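Local coordinates for GXWXG domain-containing protein (Thermomonospora curvata, PDB 4MVE) that is of unknown function but carries the GXWXG signature that names its family, together with a DUF4334 region, on a largely antiparallel beta fold, at residues L10-C20 / G47-L55; L59-K67 / P77-Y88. All coordinates share one frame; numbering follows the deposited sequence.

How the interactions relate
Interaction 1 and interaction 2 follow each other along the chain, and their centres lie about 17 Å apart. Both use helix 54-61, which 47-55 enters and 59-67 leaves, and both reach one antiparallel sheet, in which strands 42-48 and 64-71 are neighbours. Ile48 joins them: its CD1 lies 3.7 Å from Leu60 CD1, and its CG1 lies 3.9 Å from CZ3 of Trp64. Interaction 1 thus ties the N-terminal helix to the loop that follows the strand bearing the GXWXG signature, and interaction 2 fastens the hairpin that borders this strand. The protein's function is unknown, and the relation described is one of architecture.

Interaction 1 of 2, residues L10-C20 / G47-L55; sequences LAKIIASGDEC and GIFDRGDAL
The carbonyl oxygen of Gly17 is gripped by both terminal nitrogens of Arg51, lying 3.0 Å from NH2 and 3.1 Å from NH1. The guanidinium arrives end-on, and since a single acceptor serves two N-H groups, both bonds are bent, with angles at hydrogen of 139° and 136°. Gly17 closes helix 5-16 in a Schellman motif, so Arg51 seizes the chain just as it leaves the helix.

A bend at chi3 (-72°) turns the guanidinium across Glu19, whose CG rests over one of its faces, 3.4 Å from NH2. The extended Glu19 chain then runs past that charge to the backbone: its OE1 accepts from Arg51 N at 2.7 Å, on the anti side, somewhat out of the carboxylate plane. Glu19 and Arg51 form no salt bridge, for Glu19 OE2 stays 4.3 Å from Arg51 NH2 and well out of the guanidinium plane. Nearby, OD1 of Asp50 takes the N-H of Gly52 in an Asx turn.

Cys20 N donates to Phe49 O over 2.8 Å. The Phe49 ring lodges against the helix, with Ile13 CG2 at its edge, 3.5 Å from CE1, while Ile14, Leu10 and Cys20 approach it obliquely. His146 of strand 143-149 adds an edge-to-face ring contact.

Arg51 and Glu19 each use their polar end on a backbone group of the other segment. A guanidinium placed at the C-terminal end of a helix would also probably suit the helix dipole. With the aliphatic CG, and not the carboxylate, over the guanidinium face, the opposite charges, close but not paired, probably still attract each other.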
ATOM      1  N   LEU A  10      -8.782  -7.946   9.237  1.00 37.31           N
ATOM      2  CA  LEU A  10      -8.170  -6.810   8.546  1.00 35.06           C
ATOM      3  C   LEU A  10      -9.176  -6.062   7.685  1.00 36.21           C
ATOM      4  O   LEU A  10      -9.120  -4.846   7.637  1.00 35.87           O
ATOM      5  CB  LEU A  10      -6.957  -7.220   7.708  1.00 34.02           C
ATOM      6  CG  LEU A  10      -5.654  -7.499   8.488  1.00 39.54           C
ATOM      7  CD1 LEU A  10      -4.631  -8.145   7.572  1.00 39.66           C
ATOM      8  CD2 LEU A  10      -5.034  -6.201   9.080  1.00 36.58           C
ATOM      9  N   ALA A  11     -10.124  -6.768   7.060  1.00 33.05           N
ATOM     10  CA  ALA A  11     -11.134  -6.146   6.209  1.00 31.13           C
ATOM     11  C   ALA A  11     -11.972  -5.137   7.020  1.00 33.94           C
ATOM     12  O   ALA A  11     -12.253  -4.039   6.530  1.00 32.08           O
ATOM     13  CB  ALA A  11     -12.024  -7.223   5.573  1.00 32.28           C
ATOM     14  N   LYS A  12     -12.327  -5.491   8.259  1.00 33.74           N
ATOM     15  CA  LYS A  12     -13.136  -4.644   9.152  1.00 36.27           C
ATOM     16  C   LYS A  12     -12.395  -3.351   9.510  1.00 41.39           C
ATOM     17  O   LYS A  12     -13.004  -2.276   9.504  1.00 41.72           O
ATOM     18  CB  LYS A  12     -13.534  -5.410  10.435  1.00 40.18           C
ATOM     19  CG  LYS A  12     -14.747  -6.316  10.232  1.00 54.62           C
ATOM     20  CD  LYS A  12     -14.984  -7.294  11.381  1.00 64.56           C
ATOM     21  CE  LYS A  12     -15.910  -6.772  12.449  1.00 83.59           C
ATOM     22  NZ  LYS A  12     -16.435  -7.873  13.310  1.00 99.33           N
ATOM     23  N   ILE A  13     -11.081  -3.462   9.815  1.00 37.63           N
ATOM     24  CA  ILE A  13     -10.228  -2.306  10.144  1.00 35.35           C
ATOM     25  C   ILE A  13     -10.088  -1.396   8.895  1.00 35.57           C
ATOM     26  O   ILE A  13     -10.316  -0.194   8.986  1.00 35.44           O
ATOM     27  CB  ILE A  13      -8.856  -2.785  10.679  1.00 37.75           C
ATOM     28  CG1 ILE A  13      -9.014  -3.527  12.053  1.00 39.54           C
ATOM     29  CG2 ILE A  13      -7.857  -1.602  10.776  1.00 37.24           C
ATOM     30  CD1 ILE A  13      -7.776  -4.591  12.388  1.00 42.40           C
ATOM     31  N   ILE A  14      -9.749  -1.980   7.746  1.00 29.99           N
ATOM     32  CA  ILE A  14      -9.587  -1.255   6.474  1.00 29.93           C
ATOM     33  C   ILE A  14     -10.895  -0.540   6.077  1.00 39.18           C
ATOM     34  O   ILE A  14     -10.828   0.607   5.671  1.00 40.64           O
ATOM     35  CB  ILE A  14      -9.116  -2.235   5.335  1.00 31.15           C
ATOM     36  CG1 ILE A  14      -7.717  -2.825   5.630  1.00 29.41           C
ATOM     37  CG2 ILE A  14      -9.203  -1.593   3.905  1.00 28.79           C
ATOM     38  CD1 ILE A  14      -7.307  -3.965   4.608  1.00 25.86           C
ATOM     39  N   ALA A  15     -12.071  -1.216   6.176  1.00 36.54           N
ATOM     40  CA  ALA A  15     -13.343  -0.606   5.777  1.00 36.16           C
ATOM     41  C   ALA A  15     -13.751   0.542   6.710  1.00 38.83           C
ATOM     42  O   ALA A  15     -14.398   1.478   6.250  1.00 38.78           O
ATOM     43  CB  ALA A  15     -14.463  -1.647   5.693  1.00 37.96           C
ATOM     44  N   SER A  16     -13.369   0.489   7.983  1.00 34.75           N
ATOM     45  CA  SER A  16     -13.740   1.554   8.911  1.00 35.41           C
ATOM     46  C   SER A  16     -12.656   2.699   8.993  1.00 37.85           C
ATOM     47  O   SER A  16     -12.903   3.703   9.634  1.00 36.28           O
ATOM     48  CB  SER A  16     -14.001   0.972  10.297  1.00 39.57           C
ATOM     49  OG  SER A  16     -12.771   0.572  10.882  1.00 49.06           O
ATOM     50  N   GLY A  17     -11.482   2.506   8.381  1.00 33.06           N
ATOM     51  CA  GLY A  17     -10.380   3.467   8.407  1.00 31.50           C
ATOM     52  C   GLY A  17      -9.781   3.611   9.791  1.00 35.77           C
ATOM     53  O   GLY A  17      -9.122   4.607  10.101  1.00 33.98           O
ATOM     54  N   ASP A  18      -9.994   2.595  10.638  1.00 34.82           N
ATOM     55  CA  ASP A  18      -9.460   2.588  11.988  1.00 35.58           C
ATOM     56  C   ASP A  18      -7.946   2.440  12.013  1.00 39.46           C
ATOM     57  O   ASP A  18      -7.320   1.883  11.087  1.00 37.09           O
ATOM     58  CB  ASP A  18     -10.077   1.455  12.783  1.00 38.79           C
ATOM     59  CG  ASP A  18     -11.366   1.833  13.469  1.00 49.75           C
ATOM     60  OD1 ASP A  18     -11.763   3.025  13.382  1.00 49.98           O
ATOM     61  OD2 ASP A  18     -12.016   0.933  14.030  1.00 51.45           O
ATOM     62  N   GLU A  19      -7.363   2.982  13.063  1.00 38.31           N
ATOM     63  CA  GLU A  19      -5.939   2.851  13.290  1.00 39.54           C
ATOM     64  C   GLU A  19      -5.694   1.467  13.898  1.00 43.97           C
ATOM     65  O   GLU A  19      -6.604   0.883  14.517  1.00 43.76           O
ATOM     66  CB  GLU A  19      -5.422   3.984  14.194  1.00 42.61           C
ATOM     67  CG  GLU A  19      -4.913   5.177  13.395  1.00 54.40           C
ATOM     68  CD  GLU A  19      -4.197   6.233  14.213  1.00 80.57           C
ATOM     69  OE1 GLU A  19      -2.979   6.426  13.993  1.00 58.69           O
ATOM     70  OE2 GLU A  19      -4.844   6.858  15.083  1.00 87.94           O
ATOM     71  N   CYS A  20      -4.515   0.909  13.642  1.00 39.82           N
ATOM     72  CA  CYS A  20      -4.111  -0.378  14.199  1.00 41.12           C
ATOM     73  C   CYS A  20      -2.604  -0.372  14.357  1.00 43.91           C
ATOM     74  O   CYS A  20      -1.892  -0.072  13.393  1.00 40.73           O
ATOM     75  CB  CYS A  20      -4.594  -1.547  13.342  1.00 41.64           C
ATOM     76  SG  CYS A  20      -4.360  -3.184  14.111  1.00 48.07           S
ATOM     77  N   GLY A  47      -5.169   4.125   2.528  1.00 28.41           N
ATOM     78  CA  GLY A  47      -5.334   4.524   3.914  1.00 28.35           C
ATOM     79  C   GLY A  47      -4.185   3.959   4.709  1.00 33.66           C
ATOM     80  O   GLY A  47      -3.451   3.087   4.223  1.00 31.61           O
ATOM     81  N   ILE A  48      -3.987   4.477   5.911  1.00 33.26           N
ATOM     82  CA  ILE A  48      -2.841   4.102   6.728  1.00 34.58           C
ATOM     83  C   ILE A  48      -3.291   3.580   8.081  1.00 38.68           C
ATOM     84  O   ILE A  48      -4.206   4.137   8.683  1.00 40.25           O
ATOM     85  CB  ILE A  48      -1.917   5.353   6.876  1.00 38.41           C
ATOM     86  CG1 ILE A  48      -1.417   5.845   5.514  1.00 37.64           C
ATOM     87  CG2 ILE A  48      -0.734   5.072   7.796  1.00 42.87           C
ATOM     88  CD1 ILE A  48      -1.016   7.319   5.497  1.00 45.20           C
ATOM     89  N   PHE A  49      -2.598   2.569   8.593  1.00 33.02           N
ATOM     90  CA  PHE A  49      -2.950   1.985   9.891  1.00 33.57           C
ATOM     91  C   PHE A  49      -2.453   2.825  11.079  1.00 39.25           C
ATOM     92  O   PHE A  49      -3.126   2.845  12.088  1.00 38.29           O
ATOM     93  CB  PHE A  49      -2.418   0.549  10.014  1.00 34.88           C
ATOM     94  CG  PHE A  49      -3.148  -0.422   9.115  1.00 35.83           C
ATOM     95  CD1 PHE A  49      -4.434  -0.872   9.442  1.00 36.98           C
ATOM     96  CD2 PHE A  49      -2.527  -0.952   7.986  1.00 34.06           C
ATOM     97  CE1 PHE A  49      -5.099  -1.795   8.624  1.00 36.60           C
ATOM     98  CE2 PHE A  49      -3.187  -1.894   7.180  1.00 36.40           C
ATOM     99  CZ  PHE A  49      -4.467  -2.311   7.507  1.00 34.30           C
ATOM    100  N   ASP A  50      -1.253   3.443  10.990  1.00 37.43           N
ATOM    101  CA  ASP A  50      -0.715   4.277  12.057  1.00 38.84           C
ATOM    102  C   ASP A  50      -0.471   5.695  11.528  1.00 42.15           C
ATOM    103  O   ASP A  50       0.536   5.961  10.867  1.00 40.27           O
ATOM    104  CB  ASP A  50       0.566   3.648  12.626  1.00 42.77           C
ATOM    105  CG  ASP A  50       1.310   4.478  13.664  1.00 54.25           C
ATOM    106  OD1 ASP A  50       0.660   5.338  14.335  1.00 50.18           O
ATOM    107  OD2 ASP A  50       2.527   4.256  13.826  1.00 68.65           O
ATOM    108  N   ARG A  51      -1.388   6.600  11.856  1.00 39.33           N
ATOM    109  CA  ARG A  51      -1.383   7.972  11.382  1.00 40.60           C
ATOM    110  C   ARG A  51      -0.427   8.899  12.181  1.00 48.06           C
ATOM    111  O   ARG A  51      -0.284  10.066  11.804  1.00 49.22           O
ATOM    112  CB  ARG A  51      -2.822   8.545  11.347  1.00 40.25           C
ATOM    113  CG  ARG A  51      -3.576   7.994  10.128  1.00 54.51           C
ATOM    114  CD  ARG A  51      -4.970   8.535   9.903  1.00 61.78           C
ATOM    115  NE  ARG A  51      -5.957   8.045  10.872  1.00 74.41           N
ATOM    116  CZ  ARG A  51      -6.659   6.917  10.761  1.00 82.22           C
ATOM    117  NH1 ARG A  51      -6.435   6.079   9.754  1.00 49.44           N
ATOM    118  NH2 ARG A  51      -7.549   6.590  11.689  1.00 78.12           N
ATOM    119  N   GLY A  52       0.234   8.370  13.218  1.00 43.89           N
ATOM    120  CA  GLY A  52       1.195   9.129  14.013  1.00 44.16           C
ATOM    121  C   GLY A  52       2.611   9.119  13.460  1.00 47.22           C
ATOM    122  O   GLY A  52       3.470   9.852  13.962  1.00 47.96           O
ATOM    123  N   ASP A  53       2.870   8.287  12.427  1.00 41.64           N
ATOM    124  CA  ASP A  53       4.175   8.154  11.776  1.00 41.57           C
ATOM    125  C   ASP A  53       4.473   9.416  10.906  1.00 43.85           C
ATOM    126  O   ASP A  53       3.556  10.011  10.333  1.00 42.93           O
ATOM    127  CB  ASP A  53       4.226   6.845  10.924  1.00 44.04           C
ATOM    128  CG  ASP A  53       5.438   6.731   9.987  1.00 56.34           C
ATOM    129  OD1 ASP A  53       6.595   6.881  10.476  1.00 55.58           O
ATOM    130  OD2 ASP A  53       5.231   6.587   8.756  1.00 61.42           O
ATOM    131  N   ALA A  54       5.753   9.815  10.832  1.00 38.47           N
ATOM    132  CA  ALA A  54       6.225  10.967  10.068  1.00 38.41           C
ATOM    133  C   ALA A  54       5.736  10.950   8.597  1.00 43.95           C
ATOM    134  O   ALA A  54       5.105  11.926   8.144  1.00 40.96           O
ATOM    135  CB  ALA A  54       7.752  11.019  10.097  1.00 39.39           C
ATOM    136  N   LEU A  55       6.031   9.847   7.854  1.00 42.39           N
ATOM    137  CA  LEU A  55       5.655   9.753   6.449  1.00 43.24           C
ATOM    138  C   LEU A  55       4.126   9.762   6.311  1.00 46.69           C
ATOM    139  O   LEU A  55       3.606  10.425   5.399  1.00 47.75           O
ATOM    140  CB  LEU A  55       6.289   8.535   5.775  1.00 44.38           C
ATOM    141  CG  LEU A  55       5.939   8.319   4.287  1.00 51.50           C
ATOM    142  CD1 LEU A  55       6.454   9.474   3.394  1.00 52.80           C
ATOM    143  CD2 LEU A  55       6.433   6.979   3.810  1.00 53.57           C
TER

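Interaction 2 of 2, residues L59-K67 / P77-Y88; sequences LLGMNWYGK and PLLCRSPDGSIY
Ile87 CD1 sits almost exactly over the centre of the Tyr65 ring, 3.6 Å from the centroid and only 4° off the normal, a CH-pi contact. Ile87 is the bump here and the flat ring its floor; CB of Leu79 meets the same ring at the edge. Arg81 NH2 approaches obliquely, 3.6 Å from Tyr65 CD1, its guanidinium standing nearly upright to the ring (86°). That guanidinium is steadied by NH1 donating to Gly85 O and by Ile87 CG1 over one face, so Ile87 wedges against both flat groups. The Tyr65 hydroxyl reaches on to bond with Glu150.

A second group of bumps surrounds Trp64. The indole is held between Leu59 CD1 over one face and Gly66 N over the other, while its edge abuts the backbone of Pro77 and Leu78 and its NE1 makes a weak bond to Gly66 O. Leu78 CD2 fills the notch between helix and indole, 3.8 Å from Leu59 CD2 and 4.1 Å from Trp64 CD1. Farther along, the bent side chain of Met62, present as selenomethionine, puts CE beside Cys80 SG and 3.6 Å from Tyr88 OH.

The Lys67 chain, extended as far as CE, reaches across to the neighbouring strand and bends at chi4 (-69°), bringing NZ to a lone pair of Pro77 O at 3.1 Å; a long, weak ion pair with Asp120 gives it a second partner.

Leu79 O accepts from Tyr65 N at 2.7 Å and from Gly66 N at 3.2 Å, both from one face of its carbonyl plane, and Leu79 N returns a bond to Gly66 O. Two residues facing one make this a classic beta bulge within the antiparallel hairpin of strands 64-71 and 74-81.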
ATOM      1  N   LEU A  59       1.992  12.223   3.982  1.00 34.65           N
ATOM      2  CA  LEU A  59       1.024  11.712   3.013  1.00 32.44           C
ATOM      3  C   LEU A  59      -0.348  12.369   3.231  1.00 38.21           C
ATOM      4  O   LEU A  59      -0.998  12.812   2.277  1.00 38.46           O
ATOM      5  CB  LEU A  59       0.904  10.181   3.134  1.00 30.84           C
ATOM      6  CG  LEU A  59       2.063   9.341   2.563  1.00 33.92           C
ATOM      7  CD1 LEU A  59       1.847   7.867   2.863  1.00 33.15           C
ATOM      8  CD2 LEU A  59       2.222   9.538   1.062  1.00 36.03           C
ATOM      9  N   LEU A  60      -0.746  12.478   4.495  1.00 35.87           N
ATOM     10  CA  LEU A  60      -1.991  13.094   4.905  1.00 39.03           C
ATOM     11  C   LEU A  60      -2.007  14.588   4.495  1.00 44.04           C
ATOM     12  O   LEU A  60      -2.986  15.049   3.913  1.00 44.63           O
ATOM     13  CB  LEU A  60      -2.140  12.921   6.434  1.00 42.06           C
ATOM     14  CG  LEU A  60      -3.009  11.756   6.982  1.00 49.51           C
ATOM     15  CD1 LEU A  60      -2.792  10.425   6.253  1.00 48.45           C
ATOM     16  CD2 LEU A  60      -2.781  11.560   8.469  1.00 54.21           C
ATOM     17  N   GLY A  61      -0.907  15.294   4.736  1.00 40.78           N
ATOM     18  CA  GLY A  61      -0.784  16.714   4.400  1.00 43.54           C
ATOM     19  C   GLY A  61      -0.873  16.987   2.911  1.00 48.02           C
ATOM     20  O   GLY A  61      -1.423  18.002   2.484  1.00 48.27           O
HETATM   21  N   MSE A  62      -0.387  16.031   2.109  1.00 43.03           N
HETATM   22  CA  MSE A  62      -0.445  16.101   0.655  1.00 40.39           C
HETATM   23  C   MSE A  62      -1.800  15.654   0.113  1.00 47.38           C
HETATM   24  O   MSE A  62      -2.007  15.734  -1.100  1.00 49.45           O
HETATM   25  CB  MSE A  62       0.633  15.231   0.077  1.00 38.95           C
HETATM   26  CG  MSE A  62       1.944  15.910   0.085  1.00 45.01           C
HETATM   27 SE   MSE A  62       2.903  15.406  -1.467  0.69 48.82          SE
HETATM   28  CE  MSE A  62       1.687  16.226  -2.925  1.00 46.82           C
ATOM     29  N   ASN A  63      -2.724  15.198   1.007  1.00 41.45           N
ATOM     30  CA  ASN A  63      -4.034  14.671   0.648  1.00 41.06           C
ATOM     31  C   ASN A  63      -3.879  13.455  -0.265  1.00 40.40           C
ATOM     32  O   ASN A  63      -4.615  13.313  -1.237  1.00 39.11           O
ATOM     33  CB  ASN A  63      -4.937  15.725  -0.012  1.00 50.66           C
ATOM     34  CG  ASN A  63      -5.744  16.540   0.942  1.00 81.31           C
ATOM     35  OD1 ASN A  63      -6.899  16.215   1.249  1.00 82.87           O
ATOM     36  ND2 ASN A  63      -5.173  17.651   1.367  1.00 69.60           N
ATOM     37  N   TRP A  64      -2.924  12.573   0.066  1.00 35.67           N
ATOM     38  CA  TRP A  64      -2.696  11.320  -0.642  1.00 32.80           C
ATOM     39  C   TRP A  64      -4.005  10.555  -0.769  1.00 35.76           C
ATOM     40  O   TRP A  64      -4.716  10.358   0.230  1.00 33.57           O
ATOM     41  CB  TRP A  64      -1.673  10.458   0.102  1.00 29.70           C
ATOM     42  CG  TRP A  64      -1.476   9.106  -0.540  1.00 28.50           C
ATOM     43  CD1 TRP A  64      -1.032   8.855  -1.806  1.00 30.75           C
ATOM     44  CD2 TRP A  64      -1.656   7.837   0.082  1.00 27.43           C
ATOM     45  NE1 TRP A  64      -0.952   7.498  -2.019  1.00 29.13           N
ATOM     46  CE2 TRP A  64      -1.270   6.850  -0.861  1.00 31.17           C
ATOM     47  CE3 TRP A  64      -2.088   7.427   1.365  1.00 29.18           C
ATOM     48  CZ2 TRP A  64      -1.339   5.476  -0.581  1.00 30.03           C
ATOM     49  CZ3 TRP A  64      -2.102   6.073   1.660  1.00 29.71           C
ATOM     50  CH2 TRP A  64      -1.756   5.113   0.688  1.00 29.55           C
ATOM     51  N   TYR A  65      -4.353  10.213  -1.999  1.00 33.47           N
ATOM     52  CA  TYR A  65      -5.569   9.467  -2.310  1.00 34.37           C
ATOM     53  C   TYR A  65      -5.282   7.956  -2.391  1.00 37.98           C
ATOM     54  O   TYR A  65      -5.948   7.162  -1.733  1.00 36.52           O
ATOM     55  CB  TYR A  65      -6.197   9.950  -3.628  1.00 37.10           C
ATOM     56  CG  TYR A  65      -7.337   9.056  -4.063  1.00 40.21           C
ATOM     57  CD1 TYR A  65      -8.549   9.058  -3.378  1.00 43.12           C
ATOM     58  CD2 TYR A  65      -7.182   8.157  -5.118  1.00 41.07           C
ATOM     59  CE1 TYR A  65      -9.571   8.174  -3.715  1.00 45.82           C
ATOM     60  CE2 TYR A  65      -8.202   7.279  -5.475  1.00 43.36           C
ATOM     61  CZ  TYR A  65      -9.397   7.287  -4.766  1.00 53.07           C
ATOM     62  OH  TYR A  65     -10.433   6.457  -5.126  1.00 56.33           O
ATOM     63  N   GLY A  66      -4.323   7.584  -3.232  1.00 34.49           N
ATOM     64  CA  GLY A  66      -3.979   6.189  -3.446  1.00 33.05           C
ATOM     65  C   GLY A  66      -2.936   5.958  -4.518  1.00 33.52           C
ATOM     66  O   GLY A  66      -1.894   6.639  -4.556  1.00 30.63           O
ATOM     67  N   LYS A  67      -3.198   4.956  -5.375  1.00 30.16           N
ATOM     68  CA  LYS A  67      -2.234   4.504  -6.420  1.00 29.25           C
ATOM     69  C   LYS A  67      -2.927   4.018  -7.665  1.00 35.86           C
ATOM     70  O   LYS A  67      -4.086   3.576  -7.589  1.00 36.06           O
ATOM     71  CB  LYS A  67      -1.349   3.349  -5.883  1.00 25.67           C
ATOM     72  CG  LYS A  67      -0.641   3.615  -4.557  1.00 26.14           C
ATOM     73  CD  LYS A  67       0.202   2.412  -4.096  1.00 31.91           C
ATOM     74  CE  LYS A  67       0.919   2.689  -2.809  1.00 32.04           C
ATOM     75  NZ  LYS A  67       1.987   3.703  -3.007  1.00 40.39           N
ATOM     76  N   PRO A  77       2.560   5.984  -7.976  1.00 31.88           N
ATOM     77  CA  PRO A  77       2.485   5.637  -6.547  1.00 29.22           C
ATOM     78  C   PRO A  77       1.770   6.642  -5.660  1.00 29.58           C
ATOM     79  O   PRO A  77       1.334   6.275  -4.560  1.00 27.11           O
ATOM     80  CB  PRO A  77       3.955   5.526  -6.134  1.00 29.88           C
ATOM     81  CG  PRO A  77       4.684   6.427  -7.075  1.00 35.12           C
ATOM     82  CD  PRO A  77       3.913   6.442  -8.368  1.00 32.13           C
ATOM     83  N   LEU A  78       1.688   7.903  -6.084  1.00 27.25           N
ATOM     84  CA  LEU A  78       1.133   8.957  -5.217  1.00 27.07           C
ATOM     85  C   LEU A  78       0.068   9.785  -5.855  1.00 31.11           C
ATOM     86  O   LEU A  78       0.292  10.957  -6.178  1.00 30.24           O
ATOM     87  CB  LEU A  78       2.258   9.890  -4.717  1.00 27.38           C
ATOM     88  CG  LEU A  78       3.409   9.196  -3.965  1.00 29.69           C
ATOM     89  CD1 LEU A  78       4.584  10.127  -3.848  1.00 30.93           C
ATOM     90  CD2 LEU A  78       2.950   8.746  -2.551  1.00 29.69           C
ATOM     91  N   LEU A  79      -1.133   9.200  -5.970  1.00 29.02           N
ATOM     92  CA  LEU A  79      -2.310   9.930  -6.421  1.00 30.03           C
ATOM     93  C   LEU A  79      -2.743  10.754  -5.260  1.00 34.30           C
ATOM     94  O   LEU A  79      -2.724  10.248  -4.137  1.00 32.10           O
ATOM     95  CB  LEU A  79      -3.436   8.992  -6.895  1.00 30.42           C
ATOM     96  CG  LEU A  79      -3.132   8.058  -8.089  1.00 33.14           C
ATOM     97  CD1 LEU A  79      -4.392   7.197  -8.416  1.00 32.96           C
ATOM     98  CD2 LEU A  79      -2.653   8.867  -9.349  1.00 31.59           C
ATOM     99  N   CYS A  80      -3.026  12.045  -5.491  1.00 33.49           N
ATOM    100  CA  CYS A  80      -3.404  12.965  -4.432  1.00 35.16           C
ATOM    101  C   CYS A  80      -4.610  13.714  -4.855  1.00 42.31           C
ATOM    102  O   CYS A  80      -4.929  13.774  -6.046  1.00 43.81           O
ATOM    103  CB  CYS A  80      -2.257  13.918  -4.075  1.00 36.41           C
ATOM    104  SG  CYS A  80      -0.768  13.089  -3.467  1.00 39.37           S
ATOM    105  N   ARG A  81      -5.275  14.306  -3.883  1.00 41.14           N
ATOM    106  CA  ARG A  81      -6.441  15.117  -4.138  1.00 44.30           C
ATOM    107  C   ARG A  81      -6.036  16.573  -4.087  1.00 52.62           C
ATOM    108  O   ARG A  81      -5.439  17.030  -3.097  1.00 51.30           O
ATOM    109  CB  ARG A  81      -7.553  14.793  -3.146  1.00 44.38           C
ATOM    110  CG  ARG A  81      -8.922  15.089  -3.727  1.00 59.43           C
ATOM    111  CD  ARG A  81     -10.022  14.735  -2.766  1.00 63.10           C
ATOM    112  NE  ARG A  81     -10.272  13.294  -2.664  1.00 57.77           N
ATOM    113  CZ  ARG A  81     -11.081  12.611  -3.468  1.00 66.49           C
ATOM    114  NH1 ARG A  81     -11.655  13.207  -4.506  1.00 63.09           N
ATOM    115  NH2 ARG A  81     -11.295  11.322  -3.262  1.00 53.96           N
ATOM    116  N   SER A  82      -6.293  17.288  -5.197  1.00 53.08           N
ATOM    117  CA  SER A  82      -6.006  18.717  -5.301  1.00 55.46           C
ATOM    118  C   SER A  82      -7.171  19.506  -4.633  1.00 62.49           C
ATOM    119  O   SER A  82      -8.222  18.898  -4.380  1.00 61.18           O
ATOM    120  CB  SER A  82      -5.801  19.105  -6.763  1.00 60.90           C
ATOM    121  OG  SER A  82      -6.950  18.817  -7.538  1.00 73.04           O
ATOM    122  N   PRO A  83      -7.040  20.827  -4.322  1.00 64.02           N
ATOM    123  CA  PRO A  83      -8.153  21.540  -3.643  1.00 66.48           C
ATOM    124  C   PRO A  83      -9.525  21.455  -4.348  1.00 73.43           C
ATOM    125  O   PRO A  83     -10.548  21.413  -3.650  1.00 73.79           O
ATOM    126  CB  PRO A  83      -7.669  22.995  -3.582  1.00 70.37           C
ATOM    127  CG  PRO A  83      -6.493  23.083  -4.513  1.00 74.09           C
ATOM    128  CD  PRO A  83      -5.875  21.722  -4.505  1.00 66.61           C
ATOM    129  N   ASP A  84      -9.555  21.370  -5.703  1.00 71.29           N
ATOM    130  CA  ASP A  84     -10.807  21.297  -6.480  1.00 73.71           C
ATOM    131  C   ASP A  84     -11.556  19.922  -6.386  1.00 76.92           C
ATOM    132  O   ASP A  84     -12.689  19.821  -6.870  1.00 79.12           O
ATOM    133  CB  ASP A  84     -10.569  21.670  -7.963  1.00 76.90           C
ATOM    134  CG  ASP A  84      -9.637  20.773  -8.761  1.00 87.65           C
ATOM    135  OD1 ASP A  84      -9.404  19.618  -8.333  1.00 86.81           O
ATOM    136  OD2 ASP A  84      -9.178  21.208  -9.845  1.00 92.64           O
ATOM    137  N   GLY A  85     -10.929  18.902  -5.794  1.00 69.93           N
ATOM    138  CA  GLY A  85     -11.543  17.582  -5.648  1.00 68.16           C
ATOM    139  C   GLY A  85     -11.105  16.544  -6.671  1.00 69.03           C
ATOM    140  O   GLY A  85     -11.346  15.344  -6.481  1.00 67.70           O
ATOM    141  N   SER A  86     -10.456  16.991  -7.764  1.00 63.23           N
ATOM    142  CA  SER A  86      -9.965  16.083  -8.793  1.00 61.15           C
ATOM    143  C   SER A  86      -8.723  15.297  -8.287  1.00 60.88           C
ATOM    144  O   SER A  86      -8.004  15.743  -7.382  1.00 59.15           O
ATOM    145  CB  SER A  86      -9.648  16.841 -10.075  1.00 65.95           C
ATOM    146  OG  SER A  86      -8.520  17.684  -9.917  1.00 74.88           O
ATOM    147  N   ILE A  87      -8.497  14.112  -8.854  1.00 55.11           N
ATOM    148  CA  ILE A  87      -7.368  13.301  -8.428  1.00 51.32           C
ATOM    149  C   ILE A  87      -6.245  13.390  -9.481  1.00 54.31           C
ATOM    150  O   ILE A  87      -6.502  13.218 -10.674  1.00 55.63           O
ATOM    151  CB  ILE A  87      -7.818  11.853  -8.090  1.00 51.91           C
ATOM    152  CG1 ILE A  87      -8.639  11.881  -6.763  1.00 52.00           C
ATOM    153  CG2 ILE A  87      -6.600  10.920  -7.966  1.00 46.85           C
ATOM    154  CD1 ILE A  87      -9.611  10.754  -6.541  1.00 56.44           C
ATOM    155  N   TYR A  88      -5.005  13.696  -9.017  1.00 46.85           N
ATOM    156  CA  TYR A  88      -3.841  13.854  -9.882  1.00 43.88           C
ATOM    157  C   TYR A  88      -2.662  13.044  -9.361  1.00 43.19           C
ATOM    158  O   TYR A  88      -2.527  12.758  -8.155  1.00 42.04           O
ATOM    159  CB  TYR A  88      -3.460  15.350 -10.033  1.00 44.51           C
ATOM    160  CG  TYR A  88      -2.731  15.908  -8.832  1.00 43.22           C
ATOM    161  CD1 TYR A  88      -3.417  16.247  -7.671  1.00 44.70           C
ATOM    162  CD2 TYR A  88      -1.339  16.023  -8.827  1.00 41.98           C
ATOM    163  CE1 TYR A  88      -2.749  16.723  -6.549  1.00 44.17           C
ATOM    164  CE2 TYR A  88      -0.657  16.466  -7.701  1.00 40.71           C
ATOM    165  CZ  TYR A  88      -1.365  16.818  -6.565  1.00 48.01           C
ATOM    166  OH  TYR A  88      -0.707  17.295  -5.464  1.00 48.71           O
TER